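Long-range contacts in TRAP dicarboxylate transporter, DctP subunit (Anaerococcus prevoti, PDB 4N91), which binds D-glucuronate in its ligand pocket and probably delivers it to a TRAP-type membrane transporter as the extracellular solute-binding component: residues 172-177 with 212-217; 200-205 with 225-230. All coordinates share one frame; numbering follows the deposited sequence.

How the contacts relate
Contact 1 (172-177 with 212-217) forms part of the glucuronate pocket itself, and contact 2 (200-205 with 225-230) packs behind it; their centres lie 10 Å apart. Along the chain the segments alternate, and helix 201-207 of contact 2 is followed, after a short loop, by strand 212-215 of contact 1. The two meet directly: Val201 CG2 packs 3.4 Å from Arg175 NE, and Leu205 CD2 lies 3.7 Å from Gly212 CA. Contact 2 thus reaches the second shell of the site, since Val201 backs Arg175, which binds the sugar carboxylate. The Val201 side chain is about 6 Å from the bound BDP. His225 is about 6 Å from Asn215, side chain to side chain.

Contact 1 of 2, residues 172-177 with 212-217; sequences LKIRVQ and GAENNE. With BDP (beta-D-glucopyranuronic acid), chain C.
Arg175 and Asn215, one from each strand, hold the carboxylate side of beta-D-glucuronate between them. The Arg175 guanidinium meets the sugar carboxylate edge-on with two nearly straight bonds, NH1 to O6B of the sugar at 2.7 Å and NH2 to its O6A at 2.9 Å. Such a bidentate pair of hydrogen bonds suits arginine, whose flat, paired N-H groups match both oxygens of a carboxylate; NH2 is also tied to Met196 O. Arg175 CG lies anti to its backbone N (chi1 179°), and a bend at chi2 carries the group to the sugar. Asn215 ND2 donates to the ring oxygen O5 at 3.1 Å, while its OD1 receives Asn216 N on an in-plane lone pair, which helps fix the amide's rotation.

Backbone pairing is sparse. Arg175 N gives one nearly straight hydrogen bond to Gly212 O at 3.0 Å; beyond it the strands diverge at 35°, and water takes over. Water 1 bridges Arg175 O and NH1 to Glu214 N, and water 3 joins Gln177 N to Glu214 OE1. The other Glu214 oxygen, OE2, accepts from His237 and forms a salt bridge with Arg154, which also hydrogen-bonds the sugar, so this buried acid probably positions that arginine.

Apolar packing fills the other end. Ile174 CG2 lies 3.8 Å from Ala213 CA, and its CD1 rests against Gly212, where the lack of a side chain lets the methyl come close. The small Ala213 CB meets Arg175 CB at 4.1 Å, and suits the place where the two backbones run closest.

Strand 173-176 pairs in parallel with 192-195 and is covered by Met186 of helix 180-188, whereas 212-215 is an edge strand beside 154-158, so the contact joins two sheets in this solute-binding protein fold.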
loop_
_atom_site.group_PDB
_atom_site.type_symbol
_atom_site.label_atom_id
_atom_site.label_comp_id
_atom_site.label_asym_id
_atom_site.label_seq_id
_atom_site.Cartn_x
_atom_site.Cartn_y
_atom_site.Cartn_z
ATOM N N LEU A 172 0.157 5.867 23.545
ATOM C CA LEU A 172 1.217 5.941 22.528
ATOM C C LEU A 172 0.743 6.778 21.345
ATOM O O LEU A 172 -0.466 6.890 21.068
ATOM C CB LEU A 172 1.599 4.556 22.003
ATOM C CG LEU A 172 2.114 3.527 23.018
ATOM C CD1 LEU A 172 2.591 2.285 22.285
ATOM C CD2 LEU A 172 3.201 4.116 23.878
ATOM N N LYS A 173 1.703 7.346 20.632
ATOM C CA LYS A 173 1.454 8.040 19.382
ATOM C C LYS A 173 2.028 7.151 18.289
ATOM O O LYS A 173 3.240 6.883 18.267
ATOM C CB LYS A 173 2.211 9.371 19.355
ATOM C CG LYS A 173 1.727 10.369 20.403
ATOM C CD LYS A 173 2.442 11.697 20.235
ATOM C CE LYS A 173 2.167 12.642 21.393
ATOM N NZ LYS A 173 2.688 14.013 21.086
ATOM N N ILE A 174 1.158 6.665 17.407
ATOM C CA ILE A 174 1.552 5.703 16.390
ATOM C C ILE A 174 1.403 6.353 15.038
ATOM O O ILE A 174 0.340 6.889 14.731
ATOM C CB ILE A 174 0.661 4.451 16.438
ATOM C CG1 ILE A 174 0.783 3.780 17.810
ATOM C CG2 ILE A 174 0.986 3.516 15.302
ATOM C CD1 ILE A 174 2.175 3.249 18.143
ATOM N N ARG A 175 2.450 6.311 14.223
ATOM C CA ARG A 175 2.363 6.878 12.875
ATOM C C ARG A 175 1.452 6.016 12.012
ATOM O O ARG A 175 1.496 4.768 12.074
ATOM C CB ARG A 175 3.742 6.994 12.221
ATOM C CG ARG A 175 3.704 7.552 10.815
ATOM C CD ARG A 175 3.600 6.470 9.735
ATOM N NE ARG A 175 3.495 7.021 8.399
ATOM C CZ ARG A 175 3.480 6.279 7.300
ATOM N NH1 ARG A 175 3.564 4.957 7.408
ATOM N NH2 ARG A 175 3.386 6.852 6.109
ATOM N N VAL A 176 0.627 6.694 11.218
ATOM C CA VAL A 176 -0.161 6.057 10.178
ATOM C C VAL A 176 0.007 6.880 8.897
ATOM O O VAL A 176 0.609 7.949 8.904
ATOM C CB VAL A 176 -1.641 5.952 10.549
ATOM C CG1 VAL A 176 -1.786 5.044 11.772
ATOM C CG2 VAL A 176 -2.220 7.321 10.826
ATOM N N GLN A 177 -0.489 6.340 7.793
ATOM C CA GLN A 177 -0.538 7.092 6.554
ATOM C C GLN A 177 -1.619 8.154 6.639
ATOM O O GLN A 177 -2.397 8.185 7.602
ATOM C CB GLN A 177 -0.804 6.149 5.399
ATOM C CG GLN A 177 0.271 5.066 5.260
ATOM C CD GLN A 177 0.061 4.237 4.008
ATOM O OE1 GLN A 177 0.409 4.654 2.903
ATOM N NE2 GLN A 177 -0.521 3.085 4.175
ATOM N N GLY A 212 5.961 4.540 17.723
ATOM C CA GLY A 212 5.861 3.357 16.906
ATOM C C GLY A 212 5.125 3.666 15.626
ATOM O O GLY A 212 4.784 4.813 15.332
ATOM N N ALA A 213 4.894 2.626 14.844
ATOM C CA ALA A 213 4.258 2.768 13.553
ATOM C C ALA A 213 3.652 1.406 13.213
ATOM O O ALA A 213 3.566 0.509 14.072
ATOM C CB ALA A 213 5.266 3.228 12.489
ATOM N N GLU A 214 3.196 1.246 11.980
ATOM C CA GLU A 214 2.653 -0.047 11.574
ATOM C C GLU A 214 2.862 -0.250 10.106
ATOM O O GLU A 214 2.651 0.648 9.319
ATOM C CB GLU A 214 1.170 -0.186 11.941
ATOM C CG GLU A 214 0.284 1.021 11.631
ATOM C CD GLU A 214 -0.174 1.134 10.187
ATOM O OE1 GLU A 214 0.017 2.229 9.589
ATOM O OE2 GLU A 214 -0.764 0.164 9.638
ATOM N N ASN A 215 3.324 -1.443 9.747
ATOM C CA ASN A 215 3.661 -1.699 8.373
ATOM C C ASN A 215 4.061 -3.145 8.199
ATOM O O ASN A 215 4.075 -3.919 9.149
ATOM C CB ASN A 215 4.835 -0.811 7.936
ATOM C CG ASN A 215 4.658 -0.307 6.532
ATOM O OD1 ASN A 215 4.398 -1.088 5.612
ATOM N ND2 ASN A 215 4.749 1.015 6.357
ATOM N N ASN A 216 4.426 -3.481 6.973
ATOM C CA ASN A 216 5.057 -4.747 6.704
ATOM C C ASN A 216 6.516 -4.756 7.174
ATOM O O ASN A 216 7.050 -3.749 7.639
ATOM C CB ASN A 216 4.945 -5.095 5.223
ATOM C CG ASN A 216 5.635 -4.086 4.321
ATOM O OD1 ASN A 216 6.812 -3.710 4.538
ATOM N ND2 ASN A 216 4.899 -3.597 3.327
ATOM N N GLU A 217 7.170 -5.898 7.038
ATOM C CA GLU A 217 8.514 -6.078 7.558
ATOM C C GLU A 217 9.602 -5.300 6.822
ATOM O O GLU A 217 10.654 -5.045 7.393
ATOM C CB GLU A 217 8.871 -7.553 7.579
ATOM C CG GLU A 217 7.887 -8.401 8.379
ATOM C CD GLU A 217 6.755 -9.017 7.557
ATOM O OE1 GLU A 217 6.269 -8.406 6.576
ATOM O OE2 GLU A 217 6.350 -10.158 7.915
HETATM C C1 BDP C . 4.413 0.620 2.465
HETATM C C2 BDP C . 3.716 0.843 1.202
HETATM C C3 BDP C . 3.937 2.250 0.726
HETATM C C4 BDP C . 3.475 3.202 1.689
HETATM C C5 BDP C . 4.132 2.941 2.988
HETATM C C6 BDP C . 3.561 3.838 4.116
HETATM O O2 BDP C . 4.515 0.018 0.265
HETATM O O3 BDP C . 3.266 2.452 -0.561
HETATM O O4 BDP C . 3.634 4.476 1.323
HETATM O O5 BDP C . 3.906 1.554 3.419
HETATM O O6A BDP C . 3.612 5.067 3.897
HETATM O O1 BDP C . 3.927 -0.642 2.989
HETATM O O6B BDP C . 3.309 3.323 5.229
HETATM O O HOH W 1 2.697 3.344 9.997
HETATM O O HOH W 2 5.421 2.623 8.761
HETATM O O HOH W 3 -1.556 3.653 7.859
#

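Contact 2 of 2, residues 200-205 with 225-230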
loop_
_atom_site.group_PDB
_atom_site.type_symbol
_atom_site.label_atom_id
_atom_site.label_comp_id
_atom_site.label_asym_id
_atom_site.label_seq_id
_atom_site.Cartn_x
_atom_site.Cartn_y
_atom_site.Cartn_z
ATOM N N GLU A 200 9.273 10.396 6.360
ATOM C CA GLU A 200 9.458 11.070 7.629
ATOM C C GLU A 200 9.568 10.160 8.847
ATOM O O GLU A 200 9.970 10.598 9.941
ATOM C CB GLU A 200 8.292 12.027 7.793
ATOM C CG GLU A 200 8.316 13.055 6.630
ATOM C CD GLU A 200 6.975 13.543 6.148
ATOM O OE1 GLU A 200 6.147 13.896 6.997
ATOM O OE2 GLU A 200 6.771 13.631 4.902
ATOM N N VAL A 201 9.180 8.904 8.673
ATOM C CA VAL A 201 8.942 8.035 9.816
ATOM C C VAL A 201 10.227 7.688 10.565
ATOM O O VAL A 201 10.235 7.705 11.793
ATOM C CB VAL A 201 8.187 6.759 9.377
ATOM C CG1 VAL A 201 7.993 5.816 10.553
ATOM C CG2 VAL A 201 6.866 7.109 8.722
ATOM N N TYR A 202 11.320 7.396 9.849
ATOM C CA TYR A 202 12.561 7.014 10.522
ATOM C C TYR A 202 13.013 8.088 11.528
ATOM O O TYR A 202 13.289 7.801 12.680
ATOM C CB TYR A 202 13.634 6.763 9.477
ATOM C CG TYR A 202 14.976 6.488 10.068
ATOM C CD1 TYR A 202 15.298 5.231 10.537
ATOM C CD2 TYR A 202 15.922 7.497 10.161
ATOM C CE1 TYR A 202 16.565 4.977 11.084
ATOM C CE2 TYR A 202 17.169 7.260 10.719
ATOM C CZ TYR A 202 17.479 5.998 11.167
ATOM O OH TYR A 202 18.725 5.742 11.699
ATOM N N THR A 203 13.108 9.330 11.068
ATOM C CA THR A 203 13.534 10.412 11.942
ATOM C C THR A 203 12.515 10.722 13.039
ATOM O O THR A 203 12.901 11.111 14.140
ATOM C CB THR A 203 13.865 11.695 11.139
ATOM O OG1 THR A 203 12.747 12.077 10.382
ATOM C CG2 THR A 203 15.017 11.461 10.182
ATOM N N ALA A 204 11.228 10.519 12.764
ATOM C CA ALA A 204 10.205 10.735 13.765
ATOM C C ALA A 204 10.361 9.696 14.885
ATOM O O ALA A 204 10.194 10.017 16.054
ATOM C CB ALA A 204 8.840 10.693 13.162
ATOM N N LEU A 205 10.689 8.452 14.529
ATOM C CA LEU A 205 10.945 7.420 15.538
ATOM C C LEU A 205 12.214 7.744 16.353
ATOM O O LEU A 205 12.236 7.619 17.576
ATOM C CB LEU A 205 11.112 6.048 14.878
ATOM C CG LEU A 205 9.859 5.425 14.271
ATOM C CD1 LEU A 205 10.261 4.311 13.318
ATOM C CD2 LEU A 205 8.893 4.913 15.348
ATOM N N HIS A 225 13.543 1.236 10.064
ATOM C CA HIS A 225 12.778 1.455 11.282
ATOM C C HIS A 225 13.147 0.480 12.399
ATOM O O HIS A 225 12.905 0.750 13.575
ATOM C CB HIS A 225 11.280 1.366 11.023
ATOM C CG HIS A 225 10.784 2.360 10.031
ATOM N ND1 HIS A 225 9.475 2.396 9.611
ATOM C CD2 HIS A 225 11.425 3.337 9.343
ATOM C CE1 HIS A 225 9.324 3.347 8.711
ATOM N NE2 HIS A 225 10.490 3.936 8.530
ATOM N N GLY A 226 13.713 -0.655 12.024
ATOM C CA GLY A 226 14.168 -1.634 12.997
ATOM C C GLY A 226 15.416 -1.228 13.744
ATOM O O GLY A 226 15.814 -1.890 14.719
ATOM N N GLU A 227 16.026 -0.119 13.336
ATOM C CA GLU A 227 17.155 0.434 14.094
ATOM C C GLU A 227 16.647 1.020 15.407
ATOM O O GLU A 227 17.356 1.009 16.417
ATOM C CB GLU A 227 17.882 1.520 13.289
ATOM C CG GLU A 227 18.591 1.024 12.071
ATOM C CD GLU A 227 19.277 2.149 11.305
ATOM O OE1 GLU A 227 19.381 3.271 11.857
ATOM O OE2 GLU A 227 19.707 1.906 10.155
ATOM N N VAL A 228 15.423 1.554 15.386
ATOM C CA VAL A 228 14.825 2.171 16.543
ATOM C C VAL A 228 13.797 1.255 17.199
ATOM O O VAL A 228 13.750 1.149 18.419
ATOM C CB VAL A 228 14.108 3.474 16.161
ATOM C CG1 VAL A 228 13.321 4.021 17.358
ATOM C CG2 VAL A 228 15.100 4.496 15.614
ATOM N N CYS A 229 12.970 0.586 16.386
ATOM C CA CYS A 229 11.884 -0.242 16.909
ATOM C C CYS A 229 12.200 -1.704 16.870
ATOM O O CYS A 229 12.324 -2.289 15.790
ATOM C CB CYS A 229 10.582 -0.037 16.133
ATOM S SG CYS A 229 9.933 1.647 16.317
ATOM N N LYS A 230 12.335 -2.321 18.045
ATOM C CA LYS A 230 12.717 -3.717 18.080
ATOM C C LYS A 230 11.597 -4.664 18.486
ATOM O O LYS A 230 11.854 -5.843 18.699
ATOM C CB LYS A 230 13.897 -3.948 19.030
ATOM C CG LYS A 230 15.079 -3.007 18.883
ATOM C CD LYS A 230 15.908 -3.341 17.675
ATOM C CE LYS A 230 17.241 -2.570 17.745
ATOM N NZ LYS A 230 17.861 -2.511 16.426
HETATM O O HOH W 4 11.043 6.322 7.016
#
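The His225 imidazole, which packs against Val201, Tyr202 and Leu205, has Leu205 CD1 over one face, a CH-pi contact 4.3 Å from the ring centroid. Val201 CG1 comes in obliquely, 3.4 Å from His225 CE1. At the ring edge, in plane, water 4 is hydrogen-bonded to NE2 and accepts from the backbone Tyr202 N. ND1 is bonded to Tyr157 OH, so both ring nitrogens of this buried histidine have partners; a flat ring that offers a face to a leucine methyl and nitrogens at its edge fits such a place. The Tyr202 ring, at the more open margin, has His225 N and Glu227 OE1 at its edge, near the ring plane.

The Tyr202 OH donates to Glu227 OE1 at 2.6 Å, on the syn side but 31° out of the carboxylate plane, and ring and carboxylate stand 89° apart. With CG anti to the backbone N (chi1 175°), the tyrosine swings along the helix flank toward Glu227, whose extended chain puts the acid at its tip.

In this periplasmic-binding-protein-like fold the contact sets helix 201-207 against the loop that links helix 218-221 to strand 231-238. Residues 225-227 are helical in phi/psi, and His225 O accepts from both Val228 N and Cys229 N, closing one helix-like turn.

Leu205 CB touches Val228 CG1 at 3.9 Å, while the fork beyond it sends CD1 to the imidazole and CD2 to Cys229 SG at 3.6 Å; Ile210, in a neighbouring loop, also touches this leucine.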